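Glutamyl-tRNA(Gln) amidotransferase subunit B, mitochondrial (Saccharomyces cerevisiae, PDB 4N0H) is the GatB-type subunit of a mitochondrial amidotransferase, carrying a GatB/GatE-family catalytic domain and assembling with partner chains that include subunit F. Local coordinates at residues E66-A71 with R109-G114; L78-N83 with L136-E141; D97-Y102 with N163-P168; K182-F187 with S234-I239; A186-Y191 with G208-D213. All coordinates share one frame; numbering follows the deposited sequence.

Contact 1. Residues E66-A71 with R109-G114; sequences EAILFA and RPFARG
The carbonyl oxygen of Ala71 takes a hydrogen bond from Ser75 OG, one turn further along helix 65-78, and is also touched by Phe111 CE1 from strand 102-120, which lies 3.6 Å from Ala71 O. The rest of the contact is the Phe111 ring pressed against the helix. Ala71 CB sits over one face of the ring, 3.8 Å from the centroid of Phe111 and only 15° off the ring normal, which makes a clean CH-pi contact. A methyl group suits this place because it lets the ring come right up to the helix backbone. Phe111 reaches that far because its CG is anti to the backbone N (chi1 -174°), sending the ring out toward the helix. Ile68, one turn before Ala71, touches the far end of the ring: its CG2 lies 4.2 Å from Phe111 CE2, and its carbonyl oxygen comes obliquely to CZ at 4.0 Å. Met72 and Ile140 pack on Phe111 as well, so the ring is enclosed by helix and sheet together, while Ile68 also touches Leu110 of subunit F. On the strand, Phe111 and Ala112 both face Leu138 in the neighbouring strand 130-142. Helix 65-78 thus rests on an antiparallel strand pair that is interrupted at Phe111 by a classic beta bulge.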
# COMPACT_ATOMS: atom_id res chain seq x y z
N GLU B 66 18.35 13.46 -1.04
CA GLU B 66 19.76 13.50 -1.41
C GLU B 66 20.05 12.50 -2.54
O GLU B 66 20.94 12.72 -3.37
CB GLU B 66 20.67 13.24 -0.20
CG GLU B 66 22.13 13.57 -0.47
CD GLU B 66 22.99 13.51 0.79
OE1 GLU B 66 23.95 14.31 0.88
OE2 GLU B 66 22.72 12.67 1.67
N ALA B 67 19.30 11.40 -2.57
CA ALA B 67 19.44 10.42 -3.64
C ALA B 67 19.02 11.01 -4.99
O ALA B 67 19.59 10.68 -6.03
CB ALA B 67 18.64 9.16 -3.33
N ILE B 68 18.01 11.87 -4.97
CA ILE B 68 17.61 12.60 -6.18
C ILE B 68 18.73 13.52 -6.66
O ILE B 68 19.04 13.58 -7.85
CB ILE B 68 16.35 13.44 -5.94
CG1 ILE B 68 15.13 12.55 -5.70
CG2 ILE B 68 16.08 14.37 -7.13
CD1 ILE B 68 13.86 13.34 -5.47
N LEU B 69 19.34 14.25 -5.73
CA LEU B 69 20.41 15.17 -6.07
C LEU B 69 21.58 14.42 -6.70
O LEU B 69 22.13 14.84 -7.72
CB LEU B 69 20.87 15.93 -4.82
CG LEU B 69 22.05 16.89 -5.00
CD1 LEU B 69 21.67 18.05 -5.90
CD2 LEU B 69 22.56 17.39 -3.65
N PHE B 70 21.96 13.30 -6.08
CA PHE B 70 23.06 12.49 -6.56
C PHE B 70 22.74 11.96 -7.95
O PHE B 70 23.59 12.00 -8.84
CB PHE B 70 23.36 11.32 -5.61
CG PHE B 70 24.17 11.71 -4.39
CD1 PHE B 70 24.25 13.03 -3.98
CD2 PHE B 70 24.85 10.74 -3.67
CE1 PHE B 70 25.00 13.38 -2.86
CE2 PHE B 70 25.60 11.08 -2.54
CZ PHE B 70 25.67 12.40 -2.14
N ALA B 71 21.52 11.47 -8.14
CA ALA B 71 21.12 10.97 -9.45
C ALA B 71 21.09 12.08 -10.51
O ALA B 71 21.37 11.83 -11.69
CB ALA B 71 19.78 10.27 -9.37
N ARG B 109 9.48 3.25 -14.96
CA ARG B 109 9.84 4.63 -15.23
C ARG B 109 11.14 5.03 -14.54
O ARG B 109 11.13 5.53 -13.42
CB ARG B 109 8.71 5.58 -14.81
CG ARG B 109 7.36 5.28 -15.45
CD ARG B 109 6.41 6.46 -15.32
NE ARG B 109 7.00 7.67 -15.88
CZ ARG B 109 6.93 8.02 -17.16
NH1 ARG B 109 6.29 7.24 -18.02
NH2 ARG B 109 7.50 9.14 -17.58
N PRO B 110 12.27 4.80 -15.22
CA PRO B 110 13.60 5.08 -14.66
C PRO B 110 13.84 6.58 -14.50
O PRO B 110 13.17 7.39 -15.15
CB PRO B 110 14.55 4.47 -15.70
CG PRO B 110 13.76 4.47 -16.98
CD PRO B 110 12.34 4.21 -16.56
N PHE B 111 14.79 6.93 -13.64
CA PHE B 111 15.11 8.33 -13.36
C PHE B 111 15.56 9.09 -14.62
O PHE B 111 15.16 10.23 -14.82
CB PHE B 111 16.20 8.43 -12.28
CG PHE B 111 16.48 9.85 -11.84
CD1 PHE B 111 17.51 10.58 -12.42
CD2 PHE B 111 15.70 10.46 -10.87
CE1 PHE B 111 17.77 11.89 -12.02
CE2 PHE B 111 15.95 11.76 -10.47
CZ PHE B 111 16.98 12.48 -11.04
N ALA B 112 16.38 8.45 -15.44
CA ALA B 112 16.90 9.07 -16.66
C ALA B 112 17.12 8.05 -17.76
O ALA B 112 17.25 6.85 -17.51
CB ALA B 112 18.20 9.82 -16.37
N ARG B 113 17.15 8.53 -19.00
CA ARG B 113 17.43 7.68 -20.14
C ARG B 113 18.42 8.37 -21.07
O ARG B 113 18.58 9.59 -21.05
CB ARG B 113 16.14 7.34 -20.89
CG ARG B 113 15.25 6.33 -20.17
CD ARG B 113 13.92 6.14 -20.89
NE ARG B 113 12.95 7.17 -20.53
CZ ARG B 113 11.88 7.48 -21.27
NH1 ARG B 113 11.66 6.85 -22.42
NH2 ARG B 113 11.05 8.43 -20.87
N GLY B 114 19.10 7.57 -21.89
CA GLY B 114 20.08 8.10 -22.82
C GLY B 114 21.35 8.52 -22.10
O GLY B 114 21.59 8.14 -20.95

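Contact 2. Residues L78-N83 with L136-E141; sequences LGSQVN and LQLQIE
Leu78 turns its CG beside the backbone N and anti to the carbonyl carbon (chi1 -60°), whereas Leu138 places CG nearly anti to its own N (chi1 -160°); between them these torsions carry the two CD1 methyls toward one another. Leu78 is the last residue of helix 65-78, which ends in a Schellman motif. Gly79, with positive phi, is the C-prime residue, and the motif is closed by backbone bonds from Ser80 N to Ser75 O and from Gly79 N to Leu76 O. Glycine adopts such left-handed backbone angles with little strain, and the chain can therefore swing straight from the helix into strand 81-82.

Strand 81-82 and strand 130-142 both pair with strand 102-120, so the two segments lie one strand apart and meet through side chains alone. Leu78 CD1 and Leu138 CD1 come within 3.8 Å, the leucines crossing obliquely. Branched aliphatic chains fit here because the surroundings are of the same kind: Leu172 and Ile117 pack on Leu78, and Ile170 and Leu74 on Leu138. Just before Leu138 the strand carries a classic beta bulge, in which Leu136 and Gln137 both face Val173. Ser80, with CB directed toward the strand, adds a lighter touch at the margin. Its hydroxyl is already satisfied by a hydrogen bond to the carbonyl oxygen of Gly114, and what it offers Leu138 is loose van der Waals contact, Ser80 OG lying 4.4 Å from Leu138 CD1.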
# COMPACT_ATOMS: atom_id res chain seq x y z
N LEU B 78 26.50 12.54 -17.61
CA LEU B 78 26.38 11.60 -18.73
C LEU B 78 25.65 12.20 -19.93
O LEU B 78 25.67 11.63 -21.02
CB LEU B 78 25.64 10.34 -18.28
CG LEU B 78 26.24 9.50 -17.15
CD1 LEU B 78 25.27 8.41 -16.76
CD2 LEU B 78 27.60 8.92 -17.54
N GLY B 79 24.99 13.33 -19.72
CA GLY B 79 24.16 13.92 -20.75
C GLY B 79 22.87 13.14 -20.93
O GLY B 79 22.29 13.12 -22.02
N SER B 80 22.41 12.50 -19.87
CA SER B 80 21.18 11.72 -19.92
C SER B 80 19.96 12.65 -19.91
O SER B 80 20.03 13.77 -19.42
CB SER B 80 21.09 10.76 -18.74
OG SER B 80 22.24 9.93 -18.68
N GLN B 81 18.85 12.17 -20.46
CA GLN B 81 17.59 12.90 -20.35
C GLN B 81 16.84 12.45 -19.10
O GLN B 81 16.43 11.30 -18.99
CB GLN B 81 16.72 12.71 -21.59
CG GLN B 81 15.25 13.06 -21.35
CD GLN B 81 14.53 13.49 -22.61
OE1 GLN B 81 14.91 14.47 -23.25
NE2 GLN B 81 13.48 12.76 -22.97
N VAL B 82 16.67 13.37 -18.16
CA VAL B 82 15.94 13.09 -16.93
C VAL B 82 14.46 12.93 -17.24
O VAL B 82 13.87 13.78 -17.90
CB VAL B 82 16.13 14.20 -15.89
CG1 VAL B 82 15.26 13.93 -14.66
CG2 VAL B 82 17.60 14.31 -15.50
N ASN B 83 13.87 11.84 -16.77
CA ASN B 83 12.46 11.56 -17.00
C ASN B 83 11.58 12.63 -16.36
O ASN B 83 11.83 13.06 -15.24
CB ASN B 83 12.10 10.18 -16.43
CG ASN B 83 11.04 9.48 -17.25
OD1 ASN B 83 10.27 10.11 -17.98
ND2 ASN B 83 10.98 8.15 -17.14
N LEU B 136 21.67 3.25 -21.70
CA LEU B 136 20.26 2.95 -21.89
C LEU B 136 19.45 3.75 -20.88
O LEU B 136 18.59 4.56 -21.25
CB LEU B 136 20.00 1.45 -21.68
CG LEU B 136 18.83 0.75 -22.37
CD1 LEU B 136 18.64 -0.64 -21.79
CD2 LEU B 136 17.53 1.53 -22.30
N GLN B 137 19.71 3.51 -19.60
CA GLN B 137 18.95 4.15 -18.54
C GLN B 137 19.68 4.16 -17.20
O GLN B 137 20.72 3.52 -17.03
CB GLN B 137 17.60 3.47 -18.38
CG GLN B 137 17.70 2.02 -17.94
CD GLN B 137 16.37 1.30 -18.03
OE1 GLN B 137 15.97 0.61 -17.10
NE2 GLN B 137 15.68 1.47 -19.16
N LEU B 138 19.10 4.89 -16.26
CA LEU B 138 19.69 5.14 -14.96
C LEU B 138 18.56 4.98 -13.94
O LEU B 138 17.53 5.64 -14.06
CB LEU B 138 20.22 6.57 -14.96
CG LEU B 138 21.28 7.08 -14.00
CD1 LEU B 138 22.07 8.18 -14.69
CD2 LEU B 138 20.63 7.61 -12.73
N GLN B 139 18.73 4.08 -12.97
CA GLN B 139 17.65 3.78 -12.01
C GLN B 139 18.10 3.90 -10.56
O GLN B 139 19.22 3.52 -10.21
CB GLN B 139 17.12 2.36 -12.24
CG GLN B 139 16.45 2.13 -13.58
CD GLN B 139 15.92 0.71 -13.73
OE1 GLN B 139 16.23 -0.17 -12.93
NE2 GLN B 139 15.09 0.49 -14.75
N ILE B 140 17.22 4.41 -9.70
CA ILE B 140 17.48 4.42 -8.26
C ILE B 140 16.77 3.22 -7.65
O ILE B 140 15.61 2.95 -7.97
CB ILE B 140 16.94 5.70 -7.60
CG1 ILE B 140 17.59 6.94 -8.23
CG2 ILE B 140 17.17 5.67 -6.09
CD1 ILE B 140 16.85 8.23 -7.92
N GLU B 141 17.46 2.48 -6.78
CA GLU B 141 16.84 1.34 -6.12
C GLU B 141 17.43 1.00 -4.76
O GLU B 141 18.53 1.45 -4.42
CB GLU B 141 16.88 0.11 -7.04
CG GLU B 141 18.27 -0.36 -7.39
CD GLU B 141 18.25 -1.51 -8.38
OE1 GLU B 141 19.15 -2.37 -8.32
OE2 GLU B 141 17.32 -1.55 -9.22

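Contact 3. Residues D97-Y102 with N163-P168; sequences DQPQGY and NRSNVP
Van der Waals packing comes first: the ring of Pro99 lies against the hydroxyl of Ser165, with Pro99 CG and CD each 3.7 Å from Ser165 OG. The oxygen arrives there because it stands anti to the backbone N of Ser165 (chi1 -170°). A small serine lets the two loops come this close.

Among polar groups, the carbonyl oxygen of Asp97 is 4.3 Å from Ser165 OG, too far for a hydrogen bond. The charges of Asp97 and Arg164 lie near each other without contact, OD2 of Asp97 being 5.3 Å from NH1 of Arg164, and both atoms have hydrogen-bond partners elsewhere.

Backbone bonds shape both loops. Gln98 to Gly101 is a type I turn, with Pro99 second, where its fixed phi fits. Arg164 to Val167 is a type II turn whose third residue, Asn166, has the positive phi that asparagine tolerates well. Backbone hydrogen bonds join Asp97 to Gly145, and Asn166 and Val167 to Asp143, tying both loops to the same stretch of this chain.

With no direct bond, the loops probably owe their placement in part to these backbone links, with Lys29 gripping the carbonyls of Asn163 and Ser165; attraction between Asp97 and Arg164 may add a little.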
# COMPACT_ATOMS: atom_id res chain seq x y z
N ASP B 97 17.31 -11.66 3.34
CA ASP B 97 17.87 -10.31 3.36
C ASP B 97 16.96 -9.27 2.71
O ASP B 97 17.39 -8.14 2.47
CB ASP B 97 19.28 -10.28 2.74
CG ASP B 97 19.31 -10.80 1.31
OD1 ASP B 97 18.26 -10.80 0.63
OD2 ASP B 97 20.40 -11.21 0.87
N GLN B 98 15.72 -9.65 2.42
CA GLN B 98 14.73 -8.74 1.85
C GLN B 98 13.48 -8.65 2.74
O GLN B 98 12.46 -9.30 2.47
CB GLN B 98 14.34 -9.18 0.43
CG GLN B 98 13.29 -8.29 -0.21
CD GLN B 98 13.49 -8.14 -1.70
OE1 GLN B 98 12.76 -8.72 -2.50
NE2 GLN B 98 14.49 -7.35 -2.08
N PRO B 99 13.56 -7.84 3.80
CA PRO B 99 12.55 -7.84 4.87
C PRO B 99 11.12 -7.48 4.44
O PRO B 99 10.17 -7.98 5.05
CB PRO B 99 13.10 -6.81 5.88
CG PRO B 99 14.06 -5.97 5.09
CD PRO B 99 14.64 -6.86 4.04
N GLN B 100 10.95 -6.62 3.44
CA GLN B 100 9.61 -6.28 2.97
C GLN B 100 8.96 -7.39 2.13
O GLN B 100 7.73 -7.46 2.02
CB GLN B 100 9.62 -4.96 2.18
CG GLN B 100 9.45 -3.71 3.04
CD GLN B 100 10.74 -3.26 3.69
OE1 GLN B 100 11.82 -3.76 3.37
NE2 GLN B 100 10.64 -2.30 4.62
N GLY B 101 9.78 -8.25 1.53
CA GLY B 101 9.27 -9.26 0.63
C GLY B 101 9.23 -8.71 -0.78
O GLY B 101 8.71 -9.33 -1.71
N TYR B 102 9.77 -7.50 -0.93
CA TYR B 102 9.96 -6.90 -2.23
C TYR B 102 11.04 -5.84 -2.17
O TYR B 102 11.39 -5.35 -1.09
CB TYR B 102 8.65 -6.30 -2.78
CG TYR B 102 7.99 -5.25 -1.90
CD1 TYR B 102 8.42 -3.93 -1.92
CD2 TYR B 102 6.93 -5.58 -1.07
CE1 TYR B 102 7.82 -2.95 -1.12
CE2 TYR B 102 6.31 -4.62 -0.27
CZ TYR B 102 6.76 -3.31 -0.31
OH TYR B 102 6.15 -2.37 0.48
N ASN B 163 21.77 -4.01 8.18
CA ASN B 163 22.42 -2.70 8.14
C ASN B 163 22.47 -2.16 6.71
O ASN B 163 22.31 -0.96 6.48
CB ASN B 163 23.86 -2.75 8.70
CG ASN B 163 23.91 -2.67 10.22
OD1 ASN B 163 22.94 -2.30 10.88
ND2 ASN B 163 25.06 -3.00 10.79
N ARG B 164 22.68 -3.05 5.74
CA ARG B 164 22.83 -2.63 4.35
C ARG B 164 21.49 -2.56 3.62
O ARG B 164 21.40 -2.01 2.53
CB ARG B 164 23.79 -3.57 3.61
CG ARG B 164 24.26 -3.04 2.26
CD ARG B 164 25.03 -4.10 1.49
NE ARG B 164 24.15 -5.14 0.95
CZ ARG B 164 24.58 -6.24 0.35
NH1 ARG B 164 23.71 -7.13 -0.11
NH2 ARG B 164 25.88 -6.45 0.21
N SER B 165 20.44 -3.12 4.23
CA SER B 165 19.12 -3.06 3.63
C SER B 165 18.68 -1.60 3.56
O SER B 165 18.87 -0.86 4.52
CB SER B 165 18.12 -3.88 4.43
OG SER B 165 16.90 -4.01 3.72
N ASN B 166 18.13 -1.21 2.42
CA ASN B 166 17.60 0.14 2.21
C ASN B 166 18.68 1.20 1.94
O ASN B 166 18.40 2.40 1.88
CB ASN B 166 16.67 0.54 3.36
CG ASN B 166 15.86 1.77 3.06
OD1 ASN B 166 15.45 2.00 1.93
ND2 ASN B 166 15.62 2.57 4.09
N VAL B 167 19.93 0.76 1.77
CA VAL B 167 21.00 1.64 1.29
C VAL B 167 20.70 2.03 -0.16
O VAL B 167 20.26 1.19 -0.94
CB VAL B 167 22.37 0.93 1.41
CG1 VAL B 167 23.45 1.61 0.55
CG2 VAL B 167 22.81 0.85 2.88
N PRO B 168 20.93 3.30 -0.53
CA PRO B 168 20.59 3.71 -1.90
C PRO B 168 21.58 3.19 -2.93
O PRO B 168 22.79 3.21 -2.71
CB PRO B 168 20.67 5.25 -1.85
CG PRO B 168 20.88 5.61 -0.41
CD PRO B 168 21.46 4.42 0.26

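Contact 4. Residues K182-F187 with S234-I239; sequences KQVRAF and SIINAI
Val184 and Ile239 reach toward each other tip to tip across a pair of antiparallel helices, 181-197 and 232-248. The short segments here have axes that approach to 10.3 Å, at 160° between their N-to-C directions, and the helices lie side by side on the large mixed sheet of this GatB/GatE-type domain. Val184 CG1 is 4.0 Å from Ile239 CD1, an end-on meeting of methyls. Against Ile236 the same valine slides past in the opposite direction, and its CG1 stops 4.2 Å from Ile236 CD1. Beta-branched residues suit the seam, since their stiff, compact side chains fill it close to the backbone; Ile181 packs on both isoleucines from the preceding turn.

Arg185 closes the outer, solvent-exposed border of the seam. Its chain leaves the helix extended and then bends at chi3 (-84°), which swings the guanidinium over Ile236, the two side chains crossing at about a right angle. An arginine suits this border because its flat guanidinium can lay a face on the isoleucine while the residue as a whole remains exposed. On the side toward the sheet, Ile235 and Ile239 both pack on Val214 of strand 210-218. Ile236 itself is thus held between Val184 and Arg185: its CD1 lies 4.1 Å from Arg185 CB, while CG1 sits over one face of the guanidinium, 3.5 Å from Arg185 NH2.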
# COMPACT_ATOMS: atom_id res chain seq x y z
N LYS B 182 39.12 -4.32 -24.14
CA LYS B 182 39.85 -3.14 -23.70
C LYS B 182 38.87 -1.99 -23.44
O LYS B 182 39.11 -1.12 -22.61
CB LYS B 182 40.89 -2.72 -24.73
N GLN B 183 37.76 -2.00 -24.18
CA GLN B 183 36.72 -1.00 -24.01
C GLN B 183 36.05 -1.17 -22.65
O GLN B 183 35.82 -0.19 -21.94
CB GLN B 183 35.69 -1.09 -25.13
CG GLN B 183 36.25 -0.75 -26.50
CD GLN B 183 35.27 -1.05 -27.62
OE1 GLN B 183 34.19 -1.59 -27.38
NE2 GLN B 183 35.64 -0.69 -28.85
N VAL B 184 35.73 -2.41 -22.31
CA VAL B 184 35.09 -2.73 -21.04
C VAL B 184 35.94 -2.26 -19.86
O VAL B 184 35.43 -1.62 -18.94
CB VAL B 184 34.81 -4.24 -20.91
CG1 VAL B 184 34.36 -4.59 -19.50
CG2 VAL B 184 33.77 -4.68 -21.93
N ARG B 185 37.23 -2.55 -19.91
CA ARG B 185 38.16 -2.14 -18.86
C ARG B 185 38.26 -0.62 -18.74
O ARG B 185 38.26 -0.08 -17.63
CB ARG B 185 39.54 -2.76 -19.08
CG ARG B 185 40.64 -2.13 -18.24
CD ARG B 185 41.96 -2.91 -18.32
NE ARG B 185 41.98 -4.02 -17.37
CZ ARG B 185 42.03 -5.31 -17.73
NH1 ARG B 185 42.06 -5.64 -19.01
NH2 ARG B 185 42.04 -6.25 -16.79
N ALA B 186 38.35 0.06 -19.88
CA ALA B 186 38.49 1.52 -19.90
C ALA B 186 37.23 2.22 -19.39
O ALA B 186 37.31 3.26 -18.74
CB ALA B 186 38.84 2.01 -21.29
N PHE B 187 36.07 1.64 -19.68
CA PHE B 187 34.79 2.22 -19.25
C PHE B 187 34.62 2.12 -17.74
O PHE B 187 34.27 3.10 -17.08
CB PHE B 187 33.63 1.52 -19.96
CG PHE B 187 32.28 2.06 -19.59
CD1 PHE B 187 31.72 3.12 -20.29
CD2 PHE B 187 31.56 1.51 -18.54
CE1 PHE B 187 30.48 3.61 -19.95
CE2 PHE B 187 30.31 2.00 -18.19
CZ PHE B 187 29.77 3.06 -18.90
N SER B 234 38.05 -10.44 -12.82
CA SER B 234 37.12 -11.55 -13.03
C SER B 234 36.12 -11.24 -14.14
O SER B 234 35.61 -12.14 -14.80
CB SER B 234 36.38 -11.86 -11.74
OG SER B 234 37.27 -12.00 -10.65
N ILE B 235 35.82 -9.96 -14.32
CA ILE B 235 34.90 -9.53 -15.37
C ILE B 235 35.56 -9.75 -16.73
O ILE B 235 34.96 -10.34 -17.63
CB ILE B 235 34.53 -8.05 -15.22
CG1 ILE B 235 34.35 -7.69 -13.74
CG2 ILE B 235 33.26 -7.74 -15.99
CD1 ILE B 235 33.91 -6.26 -13.51
N ILE B 236 36.79 -9.27 -16.85
CA ILE B 236 37.57 -9.42 -18.08
C ILE B 236 37.76 -10.88 -18.47
O ILE B 236 37.63 -11.25 -19.64
CB ILE B 236 38.95 -8.74 -17.94
CG1 ILE B 236 38.78 -7.25 -17.63
CG2 ILE B 236 39.77 -8.92 -19.21
CD1 ILE B 236 37.96 -6.49 -18.65
N ASN B 237 38.04 -11.73 -17.48
CA ASN B 237 38.27 -13.15 -17.73
C ASN B 237 37.00 -13.90 -18.12
O ASN B 237 37.02 -14.75 -19.02
CB ASN B 237 38.94 -13.82 -16.52
CG ASN B 237 40.33 -13.28 -16.26
OD1 ASN B 237 40.92 -12.61 -17.11
ND2 ASN B 237 40.87 -13.59 -15.09
N ALA B 238 35.90 -13.60 -17.44
CA ALA B 238 34.63 -14.23 -17.75
C ALA B 238 34.19 -13.88 -19.16
O ALA B 238 33.66 -14.72 -19.89
CB ALA B 238 33.57 -13.81 -16.74
N ILE B 239 34.41 -12.63 -19.55
CA ILE B 239 34.07 -12.16 -20.89
C ILE B 239 34.89 -12.89 -21.95
O ILE B 239 34.36 -13.36 -22.96
CB ILE B 239 34.28 -10.64 -21.03
CG1 ILE B 239 33.22 -9.87 -20.23
CG2 ILE B 239 34.24 -10.21 -22.49
CD1 ILE B 239 33.39 -8.37 -20.28

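Contact 5. Residues A186-Y191 with G208-D213; sequences AFIKKY and GAMRVD
Met210 pushes its terminal methyl into the hollow between Ile188 and Tyr191, two residues three apart on helix 186-191. The methionine chain is extended throughout, from CG anti to the backbone N (chi1 176°) to the last torsion, and forms a long, narrow bump that spans the gap between strand and helix. Its CE ends 3.8 Å from Ile188 CG2 on one wall of the hollow and 3.9 Å from Tyr191 CD2 on the other. The tyrosine presents its edge, with the methyl lying in the plane of the ring. An unbranched, flexible side chain fits such a slot well. Two residues along the strand, Val212 gives a shorter bump on the same face, and Ile188 stretches across to it, CD1 of Ile188 standing 4.3 Å from CG1 of Val212. Ile188 thus uses CG2 for Met210 and CD1 for Val212, filling the dip between these two strand residues.

Arg211, between them in sequence, turns to the other face of the strand. Its NE donates to the carbonyl oxygen of Gly208 at 2.9 Å, using a lone pair in the carbonyl plane, and its NH2 forms a salt bridge with Asp143.

The segments of helix and strand run nearly antiparallel, at 156°, with axes 11.5 Å apart. Strand 168-174, helix 181-197 and strand 210-218 follow one another as a beta-alpha-beta crossover that spans strand 14-23, with which both outer strands pair. Tyr191 accordingly lies on Ile20 of the middle strand and Leu172 of the first, while Phe187 packs on Leu18 and on Ile117 of strand 102-120.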
# COMPACT_ATOMS: atom_id res chain seq x y z
N ALA B 186 38.35 0.06 -19.88
CA ALA B 186 38.49 1.52 -19.90
C ALA B 186 37.23 2.22 -19.39
O ALA B 186 37.31 3.26 -18.74
CB ALA B 186 38.84 2.01 -21.29
N PHE B 187 36.07 1.64 -19.68
CA PHE B 187 34.79 2.22 -19.25
C PHE B 187 34.62 2.12 -17.74
O PHE B 187 34.27 3.10 -17.08
CB PHE B 187 33.63 1.52 -19.96
CG PHE B 187 32.28 2.06 -19.59
CD1 PHE B 187 31.72 3.12 -20.29
CD2 PHE B 187 31.56 1.51 -18.54
CE1 PHE B 187 30.48 3.61 -19.95
CE2 PHE B 187 30.31 2.00 -18.19
CZ PHE B 187 29.77 3.06 -18.90
N ILE B 188 34.84 0.93 -17.19
CA ILE B 188 34.73 0.70 -15.76
C ILE B 188 35.66 1.63 -15.00
O ILE B 188 35.29 2.21 -13.98
CB ILE B 188 35.06 -0.76 -15.41
CG1 ILE B 188 34.02 -1.70 -16.03
CG2 ILE B 188 35.13 -0.96 -13.91
CD1 ILE B 188 34.32 -3.17 -15.82
N LYS B 189 36.87 1.79 -15.53
CA LYS B 189 37.87 2.67 -14.94
C LYS B 189 37.40 4.12 -14.91
O LYS B 189 37.51 4.80 -13.89
CB LYS B 189 39.18 2.57 -15.72
CG LYS B 189 40.38 3.22 -15.04
CD LYS B 189 41.52 3.43 -16.03
CE LYS B 189 42.86 3.48 -15.32
NZ LYS B 189 43.26 2.14 -14.81
N LYS B 190 36.87 4.60 -16.04
CA LYS B 190 36.41 5.99 -16.12
C LYS B 190 35.13 6.20 -15.32
O LYS B 190 34.94 7.25 -14.70
CB LYS B 190 36.20 6.42 -17.58
CG LYS B 190 35.84 7.89 -17.72
CD LYS B 190 35.74 8.33 -19.17
CE LYS B 190 37.05 8.14 -19.90
NZ LYS B 190 37.16 9.00 -21.11
N TYR B 191 34.24 5.21 -15.33
CA TYR B 191 33.01 5.32 -14.56
C TYR B 191 33.31 5.41 -13.06
O TYR B 191 32.67 6.19 -12.35
CB TYR B 191 32.07 4.15 -14.85
CG TYR B 191 30.70 4.32 -14.22
CD1 TYR B 191 29.90 5.41 -14.56
CD2 TYR B 191 30.22 3.41 -13.29
CE1 TYR B 191 28.66 5.58 -13.99
CE2 TYR B 191 28.96 3.58 -12.72
CZ TYR B 191 28.19 4.67 -13.08
OH TYR B 191 26.95 4.85 -12.52
N GLY B 208 32.28 -3.79 -2.70
CA GLY B 208 30.92 -4.01 -3.17
C GLY B 208 30.17 -2.70 -3.36
O GLY B 208 28.99 -2.69 -3.69
N ALA B 209 30.87 -1.59 -3.15
CA ALA B 209 30.30 -0.26 -3.40
C ALA B 209 29.94 -0.10 -4.88
O ALA B 209 29.12 0.75 -5.24
CB ALA B 209 31.27 0.82 -2.98
N MET B 210 30.57 -0.91 -5.72
CA MET B 210 30.24 -0.99 -7.14
C MET B 210 30.21 -2.46 -7.56
O MET B 210 31.08 -3.24 -7.16
CB MET B 210 31.25 -0.20 -7.97
CG MET B 210 31.04 -0.29 -9.48
SD MET B 210 32.12 0.86 -10.37
CE MET B 210 32.03 0.21 -12.03
N ARG B 211 29.21 -2.83 -8.34
CA ARG B 211 29.04 -4.22 -8.77
C ARG B 211 28.73 -4.23 -10.26
O ARG B 211 27.86 -3.48 -10.72
CB ARG B 211 27.92 -4.90 -7.99
CG ARG B 211 28.04 -4.77 -6.48
CD ARG B 211 26.69 -4.92 -5.79
NE ARG B 211 26.70 -4.35 -4.45
CZ ARG B 211 25.61 -4.08 -3.73
NH1 ARG B 211 24.41 -4.33 -4.24
NH2 ARG B 211 25.72 -3.56 -2.52
N VAL B 212 29.43 -5.07 -11.01
CA VAL B 212 29.29 -5.09 -12.46
C VAL B 212 28.77 -6.43 -12.99
O VAL B 212 29.44 -7.46 -12.87
CB VAL B 212 30.63 -4.77 -13.15
CG1 VAL B 212 30.46 -4.78 -14.66
CG2 VAL B 212 31.17 -3.44 -12.66
N ASP B 213 27.58 -6.42 -13.57
CA ASP B 213 27.08 -7.56 -14.32
C ASP B 213 27.33 -7.32 -15.81
O ASP B 213 27.44 -6.17 -16.24
CB ASP B 213 25.58 -7.76 -14.09
CG ASP B 213 25.25 -8.12 -12.66
OD1 ASP B 213 26.11 -8.71 -11.97
OD2 ASP B 213 24.11 -7.82 -12.23

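How the contacts relate
All five contacts lie within the GatB/GatE catalytic domain. Contacts 1 and 2 are neighbours, their centres about 5 Å apart, joined by backbone pairing of Arg113 with Gln81 and Phe111 with Asn83. The segments of contacts 1, 2 and 3 alternate along the chain, and all three close before contacts 4 and 5 open. These two share Ala186 and Phe187 of helix 181-197, their centres about 10 Å apart, with Ile235 bridging to Ile188 and Val212. Contact 3, a loop pair, lies about 30 Å from contact 4 between centres, yet its Arg164 comes close to Arg211 of contact 5. Contacts 1, 2 and 5 reach one mixed sheet, which thus connects two helix-packing regions.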